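Local coordinates for transcriptional regulator fur family (Xanthomonas campestris pv. campestris, PDB 7DH7), which probably represses zinc-uptake genes as a zinc-dependent transcription factor of the Fur family, binding regulatory DNA when loaded with zinc, at residues C[118-123]-C[156-161]. Residues are numbered along the deposited sequence; the frame is centred on the assembly and turned at random.
Sequences VPFLIC and TLEVHG. With ZN (zinc ion), chain I.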
ATOM      1  N   VAL C 118      -2.197 -17.587   1.164  1.00 52.74           N
ATOM      2  CA  VAL C 118      -1.244 -17.521   0.024  1.00 45.86           C
ATOM      3  C   VAL C 118      -1.066 -16.050  -0.376  1.00 42.86           C
ATOM      4  O   VAL C 118      -2.041 -15.328  -0.351  1.00 35.17           O
ATOM      5  CB  VAL C 118      -1.803 -18.376  -1.130  1.00 41.06           C
ATOM      6  CG1 VAL C 118      -1.658 -17.740  -2.499  1.00 40.25           C
ATOM      7  CG2 VAL C 118      -1.242 -19.782  -1.111  1.00 43.99           C
ATOM      8  N   PRO C 119       0.130 -15.614  -0.823  1.00 41.98           N
ATOM      9  CA  PRO C 119       0.371 -14.231  -1.202  1.00 37.03           C
ATOM     10  C   PRO C 119      -0.513 -13.755  -2.354  1.00 38.88           C
ATOM     11  O   PRO C 119      -0.808 -14.527  -3.214  1.00 41.38           O
ATOM     12  CB  PRO C 119       1.812 -14.251  -1.714  1.00 34.04           C
ATOM     13  CG  PRO C 119       2.426 -15.388  -0.971  1.00 35.99           C
ATOM     14  CD  PRO C 119       1.330 -16.428  -0.962  1.00 39.49           C
ATOM     15  N   PHE C 120      -0.945 -12.499  -2.276  1.00 35.67           N
ATOM     16  CA  PHE C 120      -1.782 -11.856  -3.317  1.00 31.90           C
ATOM     17  C   PHE C 120      -0.928 -10.956  -4.205  1.00 34.55           C
ATOM     18  O   PHE C 120       0.116 -10.530  -3.787  1.00 28.68           O
ATOM     19  CB  PHE C 120      -2.840 -10.913  -2.743  1.00 30.50           C
ATOM     20  CG  PHE C 120      -3.902 -11.483  -1.844  1.00 33.53           C
ATOM     21  CD1 PHE C 120      -4.576 -12.645  -2.167  1.00 38.67           C
ATOM     22  CD2 PHE C 120      -4.278 -10.815  -0.696  1.00 33.55           C
ATOM     23  CE1 PHE C 120      -5.574 -13.139  -1.347  1.00 36.08           C
ATOM     24  CE2 PHE C 120      -5.269 -11.313   0.128  1.00 35.40           C
ATOM     25  CZ  PHE C 120      -5.920 -12.474  -0.202  1.00 33.06           C
ATOM     26  N   LEU C 121      -1.396 -10.729  -5.420  1.00 29.92           N
ATOM     27  CA  LEU C 121      -0.771  -9.816  -6.396  1.00 29.25           C
ATOM     28  C   LEU C 121      -1.859  -8.813  -6.800  1.00 36.70           C
ATOM     29  O   LEU C 121      -2.839  -9.262  -7.364  1.00 28.88           O
ATOM     30  CB  LEU C 121      -0.316 -10.698  -7.555  1.00 31.21           C
ATOM     31  CG  LEU C 121       0.356  -9.999  -8.722  1.00 37.15           C
ATOM     32  CD1 LEU C 121       1.496  -9.125  -8.236  1.00 37.52           C
ATOM     33  CD2 LEU C 121       0.866 -11.025  -9.710  1.00 34.53           C
ATOM     34  N   ILE C 122      -1.652  -7.579  -6.385  1.00 26.14           N
ATOM     35  CA  ILE C 122      -2.691  -6.543  -6.504  1.00 24.86           C
ATOM     36  C   ILE C 122      -2.263  -5.448  -7.458  1.00 24.09           C
ATOM     37  O   ILE C 122      -1.142  -5.057  -7.411  1.00 29.43           O
ATOM     38  CB  ILE C 122      -2.993  -6.000  -5.100  1.00 23.39           C
ATOM     39  CG1 ILE C 122      -3.360  -7.121  -4.134  1.00 24.33           C
ATOM     40  CG2 ILE C 122      -4.067  -4.943  -5.156  1.00 22.29           C
ATOM     41  CD1 ILE C 122      -2.349  -7.370  -3.084  1.00 23.92           C
ATOM     42  N   CYS C 123      -3.147  -5.076  -8.348  1.00 24.20           N
ATOM     43  CA  CYS C 123      -2.921  -3.880  -9.159  1.00 23.48           C
ATOM     44  C   CYS C 123      -3.190  -2.669  -8.241  1.00 21.60           C
ATOM     45  O   CYS C 123      -4.245  -2.612  -7.613  1.00 21.20           O
ATOM     46  CB  CYS C 123      -3.824  -3.920 -10.375  1.00 24.59           C
ATOM     47  SG  CYS C 123      -3.708  -2.471 -11.434  1.00 25.03           S
ATOM     48  N   THR C 156       1.491 -12.778   5.656  1.00 30.57           N
ATOM     49  CA  THR C 156       1.703 -13.232   4.291  1.00 31.31           C
ATOM     50  C   THR C 156       2.033 -12.043   3.393  1.00 31.38           C
ATOM     51  O   THR C 156       1.492 -10.942   3.557  1.00 27.66           O
ATOM     52  CB  THR C 156       0.463 -13.980   3.792  1.00 36.43           C
ATOM     53  OG1 THR C 156       0.093 -14.961   4.768  1.00 34.03           O
ATOM     54  CG2 THR C 156       0.738 -14.693   2.464  1.00 35.10           C
ATOM     55  N   LEU C 157       2.963 -12.257   2.467  1.00 30.19           N
ATOM     56  CA  LEU C 157       3.410 -11.175   1.607  1.00 29.49           C
ATOM     57  C   LEU C 157       2.313 -10.770   0.632  1.00 35.96           C
ATOM     58  O   LEU C 157       1.465 -11.582   0.233  1.00 36.48           O
ATOM     59  CB  LEU C 157       4.660 -11.588   0.833  1.00 29.97           C
ATOM     60  CG  LEU C 157       5.871 -11.882   1.702  1.00 30.72           C
ATOM     61  CD1 LEU C 157       6.987 -12.437   0.834  1.00 32.20           C
ATOM     62  CD2 LEU C 157       6.309 -10.607   2.404  1.00 33.83           C
ATOM     63  N   GLU C 158       2.332  -9.492   0.256  1.00 26.32           N
ATOM     64  CA  GLU C 158       1.575  -8.990  -0.881  1.00 25.76           C
ATOM     65  C   GLU C 158       2.553  -8.465  -1.921  1.00 29.89           C
ATOM     66  O   GLU C 158       3.606  -7.907  -1.576  1.00 28.94           O
ATOM     67  CB  GLU C 158       0.591  -7.878  -0.483  1.00 23.95           C
ATOM     68  CG  GLU C 158      -0.572  -8.349   0.358  1.00 24.31           C
ATOM     69  CD  GLU C 158      -1.696  -7.328   0.455  1.00 30.69           C
ATOM     70  OE1 GLU C 158      -1.498  -6.164   0.030  1.00 35.08           O
ATOM     71  OE2 GLU C 158      -2.780  -7.696   0.947  1.00 23.12           O
ATOM     72  N   VAL C 159       2.215  -8.650  -3.194  1.00 26.27           N
ATOM     73  CA  VAL C 159       2.995  -8.095  -4.291  1.00 27.78           C
ATOM     74  C   VAL C 159       2.133  -7.065  -4.988  1.00 29.44           C
ATOM     75  O   VAL C 159       0.963  -7.327  -5.288  1.00 30.49           O
ATOM     76  CB  VAL C 159       3.480  -9.183  -5.262  1.00 28.26           C
ATOM     77  CG1 VAL C 159       4.330  -8.570  -6.373  1.00 28.26           C
ATOM     78  CG2 VAL C 159       4.271 -10.229  -4.502  1.00 29.60           C
ATOM     79  N   HIS C 160       2.701  -5.881  -5.172  1.00 23.79           N
ATOM     80  CA  HIS C 160       1.957  -4.751  -5.770  1.00 26.64           C
ATOM     81  C   HIS C 160       2.575  -4.376  -7.104  1.00 23.04           C
ATOM     82  O   HIS C 160       3.764  -4.216  -7.170  1.00 23.15           O
ATOM     83  CB  HIS C 160       1.828  -3.565  -4.812  1.00 20.81           C
ATOM     84  CG  HIS C 160       1.072  -3.854  -3.570  1.00 28.30           C
ATOM     85  ND1 HIS C 160       0.120  -3.022  -3.105  1.00 31.24           N
ATOM     86  CD2 HIS C 160       1.129  -4.868  -2.694  1.00 30.80           C
ATOM     87  CE1 HIS C 160      -0.376  -3.501  -2.000  1.00 30.98           C
ATOM     88  NE2 HIS C 160       0.212  -4.622  -1.734  1.00 29.85           N
ATOM     89  N   GLY C 161       1.718  -4.226  -8.094  1.00 23.40           N
ATOM     90  CA  GLY C 161       2.115  -3.940  -9.467  1.00 30.32           C
ATOM     91  C   GLY C 161       1.030  -3.227 -10.220  1.00 29.56           C
ATOM     92  O   GLY C 161       0.064  -2.794  -9.596  1.00 23.69           O
TER
HETATM   93 ZN    ZN I 201      -5.453  -2.727 -12.850  1.00 28.47          ZN
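In the mixed beta sheet of this Fur-family dimer, strand 120-123 and strand 158-161 run parallel, joined by a connection that includes strand 128-131 and helix 135-147; the axes of these short segments are inclined by 25°. Three nearly straight backbone bonds fix the register: Val159 N to Phe120 O at 2.9 Å, Ile122 N to Val159 O at 2.8 Å, and Gly161 N to Ile122 O at 3.1 Å. Strand 158-161 is outermost within its chain but pairs antiparallel with a strand of the second subunit, which continues the sheet across the interface. On one face, Leu121 CD1 presses on Val159 CG1 at 3.4 Å, tighter than usual van der Waals contact, with Phe150 of the second subunit packed on Leu121. On the other, Ile122 CD1 lies 3.4 Å from Glu158 OE1, while OE2 approaches the Phe120 ring at its edge. Glu158 OE1 accepts a bent bond from His160 NE2 through its anti lone pair; OE2 is hydrogen-bonded to His109 N and to NE2 of His97, a zinc-site residue, consistent with a second-shell role. Cys163 packs on Cys123, whose SG binds zinc at 2.3 Å alongside Cys126 and Cys166.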